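Local coordinates for protein UDP-N-Acetylenolpyruvylglucosamine Reductase (Thermus caldophilus, PDB 2GQT) that uses FAD and NADPH to reduce UDP-N-acetylenolpyruvylglucosamine to UDP-N-acetylmuramate, a step of bacterial cell wall (peptidoglycan) formation, at residues A[24-29]-A[35-40]; A[86-91]-A[101-106]; A[114-119]-A[123-128]. All coordinates share one frame; numbering follows the deposited sequence.

Contact 1 of 3, residues A[24-29]-A[35-40]; sequences ELWTVE and KRATEA
Trp26, whose six-membered ring meets Ala37 and Arg36, gives its one polar hydrogen to its own strand: NE1 donates to Glu24 OE1 at 2.8 Å. The bond is fairly straight, 163° at the hydrogen, and the oxygen lies almost in the indole plane; on the glutamate side OE1 is met on its anti side. Glu24 and Trp26 stand two residues apart in strand 22-28, close enough for the carboxylate to reach the indole nitrogen. This bond should limit rotation of the ring, whose benzo carbons CE3, CZ3 and CH2 meet the helix. CE3 of Trp26 sits 3.8 Å from Ala37 CB, on an oblique approach. The same methyl also touches Val28, the next residue whose side chain points toward the helix, with Val28 CG2 3.8 Å from Ala37 CB. Alanine suits the helix there, since its small methyl lets the backbone come close to both the ring and the valine branch. Farther round the indole comes Arg36. With CG anti to the backbone N (chi1 178°) and the chain extended to NE, its guanidinium is carried across the outer corner of the ring, where Trp26 CZ3 lies 3.6 Å from Arg36 NH2. The two planes are 74° apart: CZ3 stands over one face of the guanidinium, while NE lies at the indole edge, in the ring plane. This is not a flat stack. Met4 touches Trp26, Val28 and Arg36, adding to the apolar surroundings. Chemically, then, strand and helix of this beta-alpha unit are joined by van der Waals packing, with the charged guanidinium lying against the indole, while the polar end of the tryptophan is satisfied within the strand, which should lower the cost of burying the ring.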
loop_
_atom_site.group_PDB
_atom_site.type_symbol
_atom_site.label_atom_id
_atom_site.label_comp_id
_atom_site.label_asym_id
_atom_site.label_seq_id
_atom_site.Cartn_x
_atom_site.Cartn_y
_atom_site.Cartn_z
ATOM N N GLU A 24 12.236 4.659 14.567
ATOM C CA GLU A 24 13.553 4.966 14.038
ATOM C C GLU A 24 13.571 4.607 12.560
ATOM O O GLU A 24 13.535 3.430 12.200
ATOM C CB GLU A 24 14.618 4.183 14.797
ATOM C CG GLU A 24 16.039 4.494 14.381
ATOM C CD GLU A 24 17.049 3.700 15.185
ATOM O OE1 GLU A 24 17.489 2.637 14.711
ATOM O OE2 GLU A 24 17.377 4.123 16.308
ATOM N N LEU A 25 13.630 5.635 11.718
ATOM C CA LEU A 25 13.540 5.466 10.277
ATOM C C LEU A 25 14.919 5.418 9.634
ATOM O O LEU A 25 15.696 6.358 9.758
ATOM C CB LEU A 25 12.705 6.596 9.668
ATOM C CG LEU A 25 12.337 6.516 8.187
ATOM C CD1 LEU A 25 11.386 5.354 7.927
ATOM C CD2 LEU A 25 11.704 7.824 7.768
ATOM N N TRP A 26 15.190 4.332 8.916
ATOM C CA TRP A 26 16.412 4.144 8.144
ATOM C C TRP A 26 16.098 4.313 6.660
ATOM O O TRP A 26 15.360 3.511 6.094
ATOM C CB TRP A 26 16.942 2.726 8.381
ATOM C CG TRP A 26 17.496 2.507 9.747
ATOM C CD1 TRP A 26 16.836 2.619 10.932
ATOM C CD2 TRP A 26 18.839 2.132 10.067
ATOM N NE1 TRP A 26 17.693 2.354 11.981
ATOM C CE2 TRP A 26 18.927 2.048 11.473
ATOM C CE3 TRP A 26 19.978 1.861 9.302
ATOM C CZ2 TRP A 26 20.113 1.707 12.130
ATOM C CZ3 TRP A 26 21.160 1.524 9.957
ATOM C CH2 TRP A 26 21.214 1.447 11.354
ATOM N N THR A 27 16.641 5.354 6.032
ATOM C CA THR A 27 16.426 5.584 4.605
ATOM C C THR A 27 17.628 5.039 3.845
ATOM O O THR A 27 18.744 5.547 3.980
ATOM C CB THR A 27 16.175 7.078 4.301
ATOM O OG1 THR A 27 15.061 7.530 5.077
ATOM C CG2 THR A 27 15.859 7.284 2.831
ATOM N N VAL A 28 17.383 3.978 3.081
ATOM C CA VAL A 28 18.412 3.192 2.397
ATOM C C VAL A 28 18.474 3.586 0.924
ATOM O O VAL A 28 17.446 3.615 0.260
ATOM C CB VAL A 28 18.072 1.670 2.508
ATOM C CG1 VAL A 28 18.899 0.843 1.533
ATOM C CG2 VAL A 28 18.271 1.181 3.943
ATOM N N GLU A 29 19.676 3.860 0.415
ATOM C CA GLU A 29 19.846 4.263 -0.981
ATOM C C GLU A 29 20.627 3.276 -1.843
ATOM O O GLU A 29 20.637 3.400 -3.068
ATOM C CB GLU A 29 20.529 5.626 -1.056
ATOM C CG GLU A 29 19.676 6.768 -0.535
ATOM C CD GLU A 29 20.313 8.125 -0.768
ATOM O OE1 GLU A 29 21.537 8.185 -1.005
ATOM O OE2 GLU A 29 19.585 9.133 -0.706
ATOM N N LYS A 35 21.941 -3.912 3.229
ATOM C CA LYS A 35 22.580 -5.011 3.966
ATOM C C LYS A 35 22.841 -4.621 5.418
ATOM O O LYS A 35 22.624 -5.425 6.329
ATOM C CB LYS A 35 23.868 -5.465 3.269
ATOM C CG LYS A 35 23.611 -6.285 2.008
ATOM C CD LYS A 35 24.797 -6.290 1.056
ATOM C CE LYS A 35 25.700 -7.490 1.260
ATOM N NZ LYS A 35 26.751 -7.525 0.206
ATOM N N ARG A 36 23.266 -3.375 5.626
ATOM C CA ARG A 36 23.538 -2.848 6.961
ATOM C C ARG A 36 22.265 -2.616 7.785
ATOM O O ARG A 36 22.196 -2.997 8.953
ATOM C CB ARG A 36 24.375 -1.563 6.879
ATOM C CG ARG A 36 24.661 -0.918 8.225
ATOM C CD ARG A 36 25.133 0.513 8.079
ATOM N NE ARG A 36 24.745 1.306 9.244
ATOM C CZ ARG A 36 24.698 2.634 9.281
ATOM N NH1 ARG A 36 25.010 3.355 8.208
ATOM N NH2 ARG A 36 24.329 3.246 10.396
ATOM N N ALA A 37 21.257 -2.000 7.170
ATOM C CA ALA A 37 20.003 -1.700 7.862
ATOM C C ALA A 37 19.307 -2.962 8.380
ATOM O O ALA A 37 18.651 -2.924 9.418
ATOM C CB ALA A 37 19.072 -0.926 6.943
ATOM N N THR A 38 19.467 -4.070 7.660
ATOM C CA THR A 38 18.763 -5.321 7.973
ATOM C C THR A 38 19.509 -6.227 8.958
ATOM O O THR A 38 19.118 -7.376 9.157
ATOM C CB THR A 38 18.446 -6.139 6.699
ATOM O OG1 THR A 38 19.645 -6.352 5.944
ATOM C CG2 THR A 38 17.417 -5.424 5.841
ATOM N N GLU A 39 20.566 -5.707 9.578
ATOM C CA GLU A 39 21.377 -6.488 10.517
ATOM C C GLU A 39 20.714 -6.637 11.881
ATOM O O GLU A 39 21.139 -7.458 12.695
ATOM C CB GLU A 39 22.764 -5.869 10.664
ATOM C CG GLU A 39 23.676 -6.112 9.475
ATOM C CD GLU A 39 25.035 -5.456 9.640
ATOM O OE1 GLU A 39 25.194 -4.631 10.566
ATOM O OE2 GLU A 39 25.939 -5.756 8.835
ATOM N N ALA A 40 19.685 -5.830 12.130
ATOM C CA ALA A 40 18.866 -5.944 13.326
ATOM C C ALA A 40 17.392 -6.008 12.915
ATOM O O ALA A 40 17.068 -5.688 11.765
ATOM C CB ALA A 40 19.121 -4.770 14.247
#

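Contact 2 of 3, residues A[86-91]-A[101-106]; sequences LLVQEA and GLLGIP. With FAD (flavin-adenine dinucleotide), chain C.
Val88 carries the apolar part of this contact, spreading its two methyls over neighbouring leucines. CG1, anti to the backbone N (chi1 169°), meets Leu103 CD1 at 4.0 Å, the two side chains crossing at about a right angle. CG2 turns to Leu102 and touches both its backbone and its side chain, lying 4.1 Å from Leu102 C. A beta-branched valine suits the place, since its short side chain offers one methyl to each of two successive residues. A second kind of contact sets a polar group beside a hydrocarbon. The Gln89 chain, bent at its second torsion (chi2 -59°), curls back to bring NE2 within 3.6 Å of Leu103 CD1, so that one leucine methyl rests against both Val88 and Gln89. This is van der Waals packing at the margin of the patch. Backbone shape supplies the third element. Leu102 to Ile105 form a type II turn closed by a weak bond of 3.3 Å from Ile105 N to Leu102 O; Gly104 takes its positive phi of 90°, where a side chain would press on the carbonyl oxygen of Leu103. From the end of the turn onward the chain faces the cofactor. Pro106 CG packs 3.5 Å from FAD C8 and Ile105 CG1 3.6 Å from FAD C4, both over the same face of the isoalloxazine, giving it largely apolar support in which the proline ring is the stiffer part. The turn thus lies between helix 84-93 and the flavin, in the loop that leads from strand 96-97 to helix 109-114, while Met181 of helix 174-187 packs on Val88, Gln89 and Leu103 and Val184 of that helix adds to the cover of Leu103.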
loop_
_atom_site.group_PDB
_atom_site.type_symbol
_atom_site.label_atom_id
_atom_site.label_comp_id
_atom_site.label_asym_id
_atom_site.label_seq_id
_atom_site.Cartn_x
_atom_site.Cartn_y
_atom_site.Cartn_z
ATOM N N LEU A 86 3.030 6.890 -10.224
ATOM C CA LEU A 86 3.937 7.391 -11.247
ATOM C C LEU A 86 4.004 6.413 -12.417
ATOM O O LEU A 86 3.874 6.807 -13.578
ATOM C CB LEU A 86 5.333 7.628 -10.658
ATOM C CG LEU A 86 6.417 8.021 -11.665
ATOM C CD1 LEU A 86 6.094 9.348 -12.369
ATOM C CD2 LEU A 86 7.752 8.104 -10.978
ATOM N N LEU A 87 4.227 5.137 -12.108
ATOM C CA LEU A 87 4.340 4.125 -13.148
ATOM C C LEU A 87 3.074 3.992 -13.982
ATOM O O LEU A 87 3.161 3.825 -15.196
ATOM C CB LEU A 87 4.724 2.792 -12.538
ATOM C CG LEU A 87 6.095 2.789 -11.874
ATOM C CD1 LEU A 87 6.213 1.566 -11.015
ATOM C CD2 LEU A 87 7.231 2.837 -12.894
ATOM N N VAL A 88 1.902 4.081 -13.353
ATOM C CA VAL A 88 0.646 4.031 -14.102
ATOM C C VAL A 88 0.627 5.116 -15.196
ATOM O O VAL A 88 0.290 4.844 -16.361
ATOM C CB VAL A 88 -0.568 4.170 -13.154
ATOM C CG1 VAL A 88 -1.852 4.385 -13.930
ATOM C CG2 VAL A 88 -0.687 2.936 -12.242
ATOM N N GLN A 89 0.981 6.340 -14.826
ATOM C CA GLN A 89 0.969 7.445 -15.789
ATOM C C GLN A 89 2.097 7.332 -16.809
ATOM O O GLN A 89 1.905 7.613 -17.996
ATOM C CB GLN A 89 1.015 8.795 -15.077
ATOM C CG GLN A 89 -0.157 9.070 -14.142
ATOM C CD GLN A 89 -1.502 9.028 -14.829
ATOM O OE1 GLN A 89 -1.637 9.428 -15.992
ATOM N NE2 GLN A 89 -2.513 8.547 -14.110
ATOM N N GLU A 90 3.271 6.903 -16.358
ATOM C CA GLU A 90 4.398 6.720 -17.269
ATOM C C GLU A 90 4.119 5.657 -18.322
ATOM O O GLU A 90 4.504 5.811 -19.486
ATOM C CB GLU A 90 5.663 6.363 -16.492
ATOM C CG GLU A 90 6.222 7.501 -15.672
ATOM C CD GLU A 90 6.908 8.534 -16.520
ATOM O OE1 GLU A 90 6.201 9.222 -17.289
ATOM O OE2 GLU A 90 8.149 8.635 -16.419
ATOM N N ALA A 91 3.454 4.580 -17.921
ATOM C CA ALA A 91 3.119 3.521 -18.852
ATOM C C ALA A 91 2.201 4.061 -19.945
ATOM O O ALA A 91 2.445 3.822 -21.126
ATOM C CB ALA A 91 2.482 2.362 -18.132
ATOM N N GLY A 101 -5.441 -0.974 -14.482
ATOM C CA GLY A 101 -6.280 -1.427 -13.382
ATOM C C GLY A 101 -5.752 -1.092 -12.001
ATOM O O GLY A 101 -6.417 -1.344 -11.001
ATOM N N LEU A 102 -4.551 -0.513 -11.951
ATOM C CA LEU A 102 -3.919 -0.142 -10.683
ATOM C C LEU A 102 -4.023 1.360 -10.423
ATOM O O LEU A 102 -3.504 1.847 -9.427
ATOM C CB LEU A 102 -2.457 -0.608 -10.668
ATOM C CG LEU A 102 -2.249 -2.079 -11.049
ATOM C CD1 LEU A 102 -0.778 -2.419 -11.113
ATOM C CD2 LEU A 102 -2.985 -3.027 -10.095
ATOM N N LEU A 103 -4.697 2.088 -11.312
ATOM C CA LEU A 103 -4.953 3.505 -11.082
ATOM C C LEU A 103 -5.707 3.710 -9.777
ATOM O O LEU A 103 -6.662 2.983 -9.467
ATOM C CB LEU A 103 -5.747 4.101 -12.250
ATOM C CG LEU A 103 -6.096 5.594 -12.204
ATOM C CD1 LEU A 103 -4.838 6.465 -12.285
ATOM C CD2 LEU A 103 -7.039 5.956 -13.333
ATOM N N GLY A 104 -5.276 4.711 -9.015
ATOM C CA GLY A 104 -5.954 5.058 -7.775
ATOM C C GLY A 104 -5.434 4.335 -6.548
ATOM O O GLY A 104 -5.942 4.547 -5.447
ATOM N N ILE A 105 -4.400 3.512 -6.720
ATOM C CA ILE A 105 -3.768 2.816 -5.599
ATOM C C ILE A 105 -2.481 3.554 -5.215
ATOM O O ILE A 105 -1.501 3.519 -5.956
ATOM C CB ILE A 105 -3.443 1.355 -5.945
ATOM C CG1 ILE A 105 -4.703 0.636 -6.436
ATOM C CG2 ILE A 105 -2.843 0.660 -4.715
ATOM C CD1 ILE A 105 -4.474 -0.781 -6.922
ATOM N N PRO A 106 -2.477 4.243 -4.060
ATOM C CA PRO A 106 -1.349 5.110 -3.711
ATOM C C PRO A 106 -0.203 4.345 -3.027
ATOM O O PRO A 106 0.189 4.654 -1.897
ATOM C CB PRO A 106 -2.002 6.127 -2.770
ATOM C CG PRO A 106 -3.008 5.339 -2.056
ATOM C CD PRO A 106 -3.540 4.309 -3.040
HETATM P PA FAD C . 2.556 0.308 3.222
HETATM O O1A FAD C . 1.216 0.694 3.693
HETATM O O2A FAD C . 3.719 1.184 3.484
HETATM O O5B FAD C . 2.937 -1.142 3.741
HETATM C C5B FAD C . 1.992 -2.210 3.603
HETATM C C4B FAD C . 2.680 -3.539 3.825
HETATM O O4B FAD C . 3.649 -3.736 2.776
HETATM C C3B FAD C . 3.452 -3.638 5.149
HETATM O O3B FAD C . 3.410 -5.000 5.575
HETATM C C2B FAD C . 4.866 -3.257 4.728
HETATM O O2B FAD C . 5.853 -3.796 5.607
HETATM C C1B FAD C . 4.953 -3.936 3.378
HETATM N N9A FAD C . 5.964 -3.384 2.452
HETATM C C8A FAD C . 6.027 -2.127 1.985
HETATM N N7A FAD C . 7.066 -2.025 1.153
HETATM C C5A FAD C . 7.649 -3.226 1.068
HETATM C C6A FAD C . 8.763 -3.741 0.394
HETATM N N6A FAD C . 9.518 -3.003 -0.431
HETATM N N1A FAD C . 9.070 -5.043 0.565
HETATM C C2A FAD C . 8.347 -5.826 1.378
HETATM N N3A FAD C . 7.290 -5.385 2.054
HETATM C C4A FAD C . 6.946 -4.090 1.906
HETATM N N1 FAD C . -5.380 -1.444 -2.099
HETATM C C2 FAD C . -5.805 -2.264 -3.122
HETATM O O2 FAD C . -5.428 -3.426 -3.166
HETATM N N3 FAD C . -6.685 -1.777 -4.084
HETATM C C4 FAD C . -7.135 -0.462 -4.063
HETATM O O4 FAD C . -7.907 -0.062 -4.940
HETATM C C4X FAD C . -6.691 0.363 -3.031
HETATM N N5 FAD C . -7.125 1.685 -2.965
HETATM C C5X FAD C . -6.620 2.524 -1.963
HETATM C C6 FAD C . -7.008 3.864 -1.945
HETATM C C7 FAD C . -6.518 4.731 -0.973
HETATM C C7M FAD C . -6.948 6.203 -0.982
HETATM C C8 FAD C . -5.636 4.241 -0.004
HETATM C C8M FAD C . -5.088 5.180 1.080
HETATM C C9 FAD C . -5.257 2.901 -0.018
HETATM C C9A FAD C . -5.741 2.028 -0.992
HETATM N N10 FAD C . -5.366 0.674 -1.018
HETATM C C10 FAD C . -5.819 -0.135 -2.057
HETATM C "C1'" FAD C . -4.519 0.069 0.043
HETATM C "C2'" FAD C . -3.017 0.260 -0.223
HETATM O "O2'" FAD C . -2.795 1.334 -1.158
HETATM C "C3'" FAD C . -2.357 -1.004 -0.777
HETATM O "O3'" FAD C . -2.466 -2.066 0.181
HETATM C "C4'" FAD C . -0.889 -0.762 -1.151
HETATM O "O4'" FAD C . -0.390 -1.898 -1.859
HETATM C "C5'" FAD C . 0.010 -0.489 0.052
HETATM O "O5'" FAD C . 1.280 -0.085 -0.464
HETATM P P FAD C . 2.190 0.917 0.383
HETATM O O1P FAD C . 3.436 1.097 -0.385
HETATM O O2P FAD C . 1.430 2.105 0.826
HETATM O O3P FAD C . 2.511 -0.036 1.635
#

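Contact 3 of 3, residues A[114-119]-A[123-128]; sequences KMNAGT and EMADAL. With FAD (flavin-adenine dinucleotide), chain C.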
loop_
_atom_site.group_PDB
_atom_site.type_symbol
_atom_site.label_atom_id
_atom_site.label_comp_id
_atom_site.label_asym_id
_atom_site.label_seq_id
_atom_site.Cartn_x
_atom_site.Cartn_y
_atom_site.Cartn_z
ATOM N N LYS A 114 3.725 -6.644 -1.960
ATOM C CA LYS A 114 3.450 -7.300 -0.681
ATOM C C LYS A 114 1.948 -7.538 -0.496
ATOM O O LYS A 114 1.536 -8.612 -0.041
ATOM C CB LYS A 114 4.003 -6.484 0.489
ATOM C CG LYS A 114 3.700 -7.079 1.866
ATOM C CD LYS A 114 4.635 -8.206 2.213
ATOM C CE LYS A 114 4.399 -8.727 3.616
ATOM N NZ LYS A 114 5.288 -9.914 3.842
ATOM N N MET A 115 1.139 -6.548 -0.865
ATOM C CA MET A 115 -0.303 -6.605 -0.645
ATOM C C MET A 115 -1.087 -6.959 -1.894
ATOM O O MET A 115 -2.303 -6.759 -1.930
ATOM C CB MET A 115 -0.796 -5.264 -0.082
ATOM C CG MET A 115 -0.161 -4.878 1.254
ATOM S SD MET A 115 -0.221 -6.187 2.510
ATOM C CE MET A 115 -1.990 -6.437 2.682
ATOM N N ASN A 116 -0.387 -7.466 -2.914
ATOM C CA ASN A 116 -0.971 -7.762 -4.234
ATOM C C ASN A 116 -2.100 -6.804 -4.574
ATOM O O ASN A 116 -3.235 -7.207 -4.817
ATOM C CB ASN A 116 -1.430 -9.223 -4.348
ATOM C CG ASN A 116 -1.651 -9.640 -5.787
ATOM O OD1 ASN A 116 -1.199 -8.959 -6.717
ATOM N ND2 ASN A 116 -2.341 -10.765 -5.985
ATOM N N ALA A 117 -1.774 -5.517 -4.599
ATOM C CA ALA A 117 -2.810 -4.491 -4.703
ATOM C C ALA A 117 -3.569 -4.623 -6.011
ATOM O O ALA A 117 -2.983 -4.922 -7.054
ATOM C CB ALA A 117 -2.210 -3.111 -4.560
ATOM N N GLY A 118 -4.875 -4.389 -5.958
ATOM C CA GLY A 118 -5.680 -4.516 -7.156
ATOM C C GLY A 118 -7.085 -3.984 -7.064
ATOM O O GLY A 118 -7.526 -3.489 -6.019
ATOM N N THR A 119 -7.769 -4.062 -8.199
ATOM C CA THR A 119 -9.150 -3.624 -8.358
ATOM C C THR A 119 -9.879 -4.719 -9.136
ATOM O O THR A 119 -9.287 -5.754 -9.450
ATOM C CB THR A 119 -9.214 -2.306 -9.151
ATOM O OG1 THR A 119 -8.753 -2.538 -10.489
ATOM C CG2 THR A 119 -8.373 -1.213 -8.490
ATOM N N GLU A 123 -4.740 -6.866 -10.893
ATOM C CA GLU A 123 -3.948 -6.826 -9.665
ATOM C C GLU A 123 -2.461 -6.792 -9.982
ATOM O O GLU A 123 -2.039 -7.152 -11.085
ATOM C CB GLU A 123 -4.269 -8.011 -8.754
ATOM C CG GLU A 123 -3.973 -9.360 -9.367
ATOM C CD GLU A 123 -4.451 -10.509 -8.508
ATOM O OE1 GLU A 123 -3.806 -11.576 -8.568
ATOM O OE2 GLU A 123 -5.459 -10.348 -7.778
ATOM N N MET A 124 -1.675 -6.371 -8.998
ATOM C CA MET A 124 -0.240 -6.191 -9.172
ATOM C C MET A 124 0.428 -7.430 -9.759
ATOM O O MET A 124 1.264 -7.310 -10.645
ATOM C CB MET A 124 0.417 -5.779 -7.852
ATOM C CG MET A 124 1.874 -5.368 -7.986
ATOM S SD MET A 124 2.058 -3.818 -8.885
ATOM C CE MET A 124 3.821 -3.563 -8.732
ATOM N N ALA A 125 0.041 -8.615 -9.283
ATOM C CA ALA A 125 0.617 -9.870 -9.760
ATOM C C ALA A 125 0.517 -10.035 -11.277
ATOM O O ALA A 125 1.434 -10.569 -11.894
ATOM C CB ALA A 125 -0.028 -11.050 -9.055
ATOM N N ASP A 126 -0.588 -9.567 -11.857
ATOM C CA ASP A 126 -0.830 -9.638 -13.306
ATOM C C ASP A 126 0.230 -8.881 -14.095
ATOM O O ASP A 126 0.483 -9.204 -15.252
ATOM C CB ASP A 126 -2.198 -9.038 -13.686
ATOM C CG ASP A 126 -3.378 -9.741 -13.033
ATOM O OD1 ASP A 126 -3.324 -10.971 -12.800
ATOM O OD2 ASP A 126 -4.390 -9.045 -12.781
ATOM N N ALA A 127 0.816 -7.861 -13.471
ATOM C CA ALA A 127 1.720 -6.935 -14.155
ATOM C C ALA A 127 3.193 -7.214 -13.894
ATOM O O ALA A 127 4.047 -6.401 -14.238
ATOM C CB ALA A 127 1.388 -5.485 -13.781
ATOM N N LEU A 128 3.492 -8.367 -13.296
ATOM C CA LEU A 128 4.865 -8.704 -12.939
ATOM C C LEU A 128 5.463 -9.763 -13.844
ATOM O O LEU A 128 4.794 -10.750 -14.166
ATOM C CB LEU A 128 4.932 -9.191 -11.484
ATOM C CG LEU A 128 4.591 -8.162 -10.394
ATOM C CD1 LEU A 128 4.523 -8.842 -9.041
ATOM C CD2 LEU A 128 5.589 -7.001 -10.379
HETATM P PA FAD C . 2.556 0.308 3.222
HETATM O O1A FAD C . 1.216 0.694 3.693
HETATM O O2A FAD C . 3.719 1.184 3.484
HETATM O O5B FAD C . 2.937 -1.142 3.741
HETATM C C5B FAD C . 1.992 -2.210 3.603
HETATM C C4B FAD C . 2.680 -3.539 3.825
HETATM O O4B FAD C . 3.649 -3.736 2.776
HETATM C C3B FAD C . 3.452 -3.638 5.149
HETATM O O3B FAD C . 3.410 -5.000 5.575
HETATM C C2B FAD C . 4.866 -3.257 4.728
HETATM O O2B FAD C . 5.853 -3.796 5.607
HETATM C C1B FAD C . 4.953 -3.936 3.378
HETATM N N9A FAD C . 5.964 -3.384 2.452
HETATM C C8A FAD C . 6.027 -2.127 1.985
HETATM N N7A FAD C . 7.066 -2.025 1.153
HETATM C C5A FAD C . 7.649 -3.226 1.068
HETATM C C6A FAD C . 8.763 -3.741 0.394
HETATM N N6A FAD C . 9.518 -3.003 -0.431
HETATM N N1A FAD C . 9.070 -5.043 0.565
HETATM C C2A FAD C . 8.347 -5.826 1.378
HETATM N N3A FAD C . 7.290 -5.385 2.054
HETATM C C4A FAD C . 6.946 -4.090 1.906
HETATM N N1 FAD C . -5.380 -1.444 -2.099
HETATM C C2 FAD C . -5.805 -2.264 -3.122
HETATM O O2 FAD C . -5.428 -3.426 -3.166
HETATM N N3 FAD C . -6.685 -1.777 -4.084
HETATM C C4 FAD C . -7.135 -0.462 -4.063
HETATM O O4 FAD C . -7.907 -0.062 -4.940
HETATM C C4X FAD C . -6.691 0.363 -3.031
HETATM N N5 FAD C . -7.125 1.685 -2.965
HETATM C C5X FAD C . -6.620 2.524 -1.963
HETATM C C6 FAD C . -7.008 3.864 -1.945
HETATM C C7 FAD C . -6.518 4.731 -0.973
HETATM C C7M FAD C . -6.948 6.203 -0.982
HETATM C C8 FAD C . -5.636 4.241 -0.004
HETATM C C8M FAD C . -5.088 5.180 1.080
HETATM C C9 FAD C . -5.257 2.901 -0.018
HETATM C C9A FAD C . -5.741 2.028 -0.992
HETATM N N10 FAD C . -5.366 0.674 -1.018
HETATM C C10 FAD C . -5.819 -0.135 -2.057
HETATM C "C1'" FAD C . -4.519 0.069 0.043
HETATM C "C2'" FAD C . -3.017 0.260 -0.223
HETATM O "O2'" FAD C . -2.795 1.334 -1.158
HETATM C "C3'" FAD C . -2.357 -1.004 -0.777
HETATM O "O3'" FAD C . -2.466 -2.066 0.181
HETATM C "C4'" FAD C . -0.889 -0.762 -1.151
HETATM O "O4'" FAD C . -0.390 -1.898 -1.859
HETATM C "C5'" FAD C . 0.010 -0.489 0.052
HETATM O "O5'" FAD C . 1.280 -0.085 -0.464
HETATM P P FAD C . 2.190 0.917 0.383
HETATM O O1P FAD C . 3.436 1.097 -0.385
HETATM O O2P FAD C . 1.430 2.105 0.826
HETATM O O3P FAD C . 2.511 -0.036 1.635
#
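Asn116 and Glu123 meet obliquely, amide and carboxylate planes 69° apart. Asn116 ND2 donates to Glu123 OE1 at 3.1 Å, and OE1 is approached from above its carboxylate plane rather than within it. Glu123 extends beyond CG, and its other oxygen, OE2, forms a salt bridge with the active-site residue Arg152; Asn116 is thus placed as a second-shell residue and may help to position Glu123 against Arg152. The amide is used from both ends. OD1 accepts from Ala125 N at 2.9 Å, the donor tilted slightly from the carbonyl plane, and ND2 has a further acceptor in Gly150 O. Three bonds thus fix how the amide is turned. With CG anti to the backbone N (chi1 -163°), the amide is set across the start of the 3-10 segment 124-126. Asparagine also tolerates the positive phi that goes with its place as C-prime residue of the Schellman motif ending helix 109-114. Ala125 CB packs closely, 3.3 Å from Asn116 OD1; so small a side chain lets the amide come up to Ala125 N. Beside it, Met124 N bonds to Ala117 O at 2.8 Å. Gly118 has no side chain to hold Glu123 off, and the CA atoms of this antiparallel non-hydrogen-bonded pair, Gly118 and Glu123, come within 3.8 Å. The glycine peptides also read the flavin: Gly118 N donates to FAD O2 at 3.0 Å, while FAD N3 donates to Gly118 O at 2.7 Å, almost perfectly straight. Gly118 and Glu123 belong to the small, weakly bonded hairpin of strands 118-119 and 122-123; Met124 packs on Val109, Ala112 and Val113 of helix 109-114, and Ala127 pairs by backbone with Lys168 of strand 161-171, just before strand 128-135 begins.

How the contacts relate
The contacts follow one another along the chain, all in the FAD-binding region. Contact 1 stands apart, its centre about 28 Å from that of contact 2 and about 26 Å from that of contact 3; it joins strand 22-28 of the four-stranded mixed sheet to helix 31-37. Contacts 2 and 3, with centres about 12 Å apart, touch directly; contact 2 ends shortly before helix 109-114 and contact 3 begins at its last residue. Gly101 O lies 2.7 Å from Thr119 OG1, a probable hydrogen bond, and Leu102 CD2 packs 3.6 Å from Ala117 O. Both also touch FAD: 101-106 supports one face of the flavin ring while 114-119 binds the polar edge of its pyrimidine, which should hold the flavin in place.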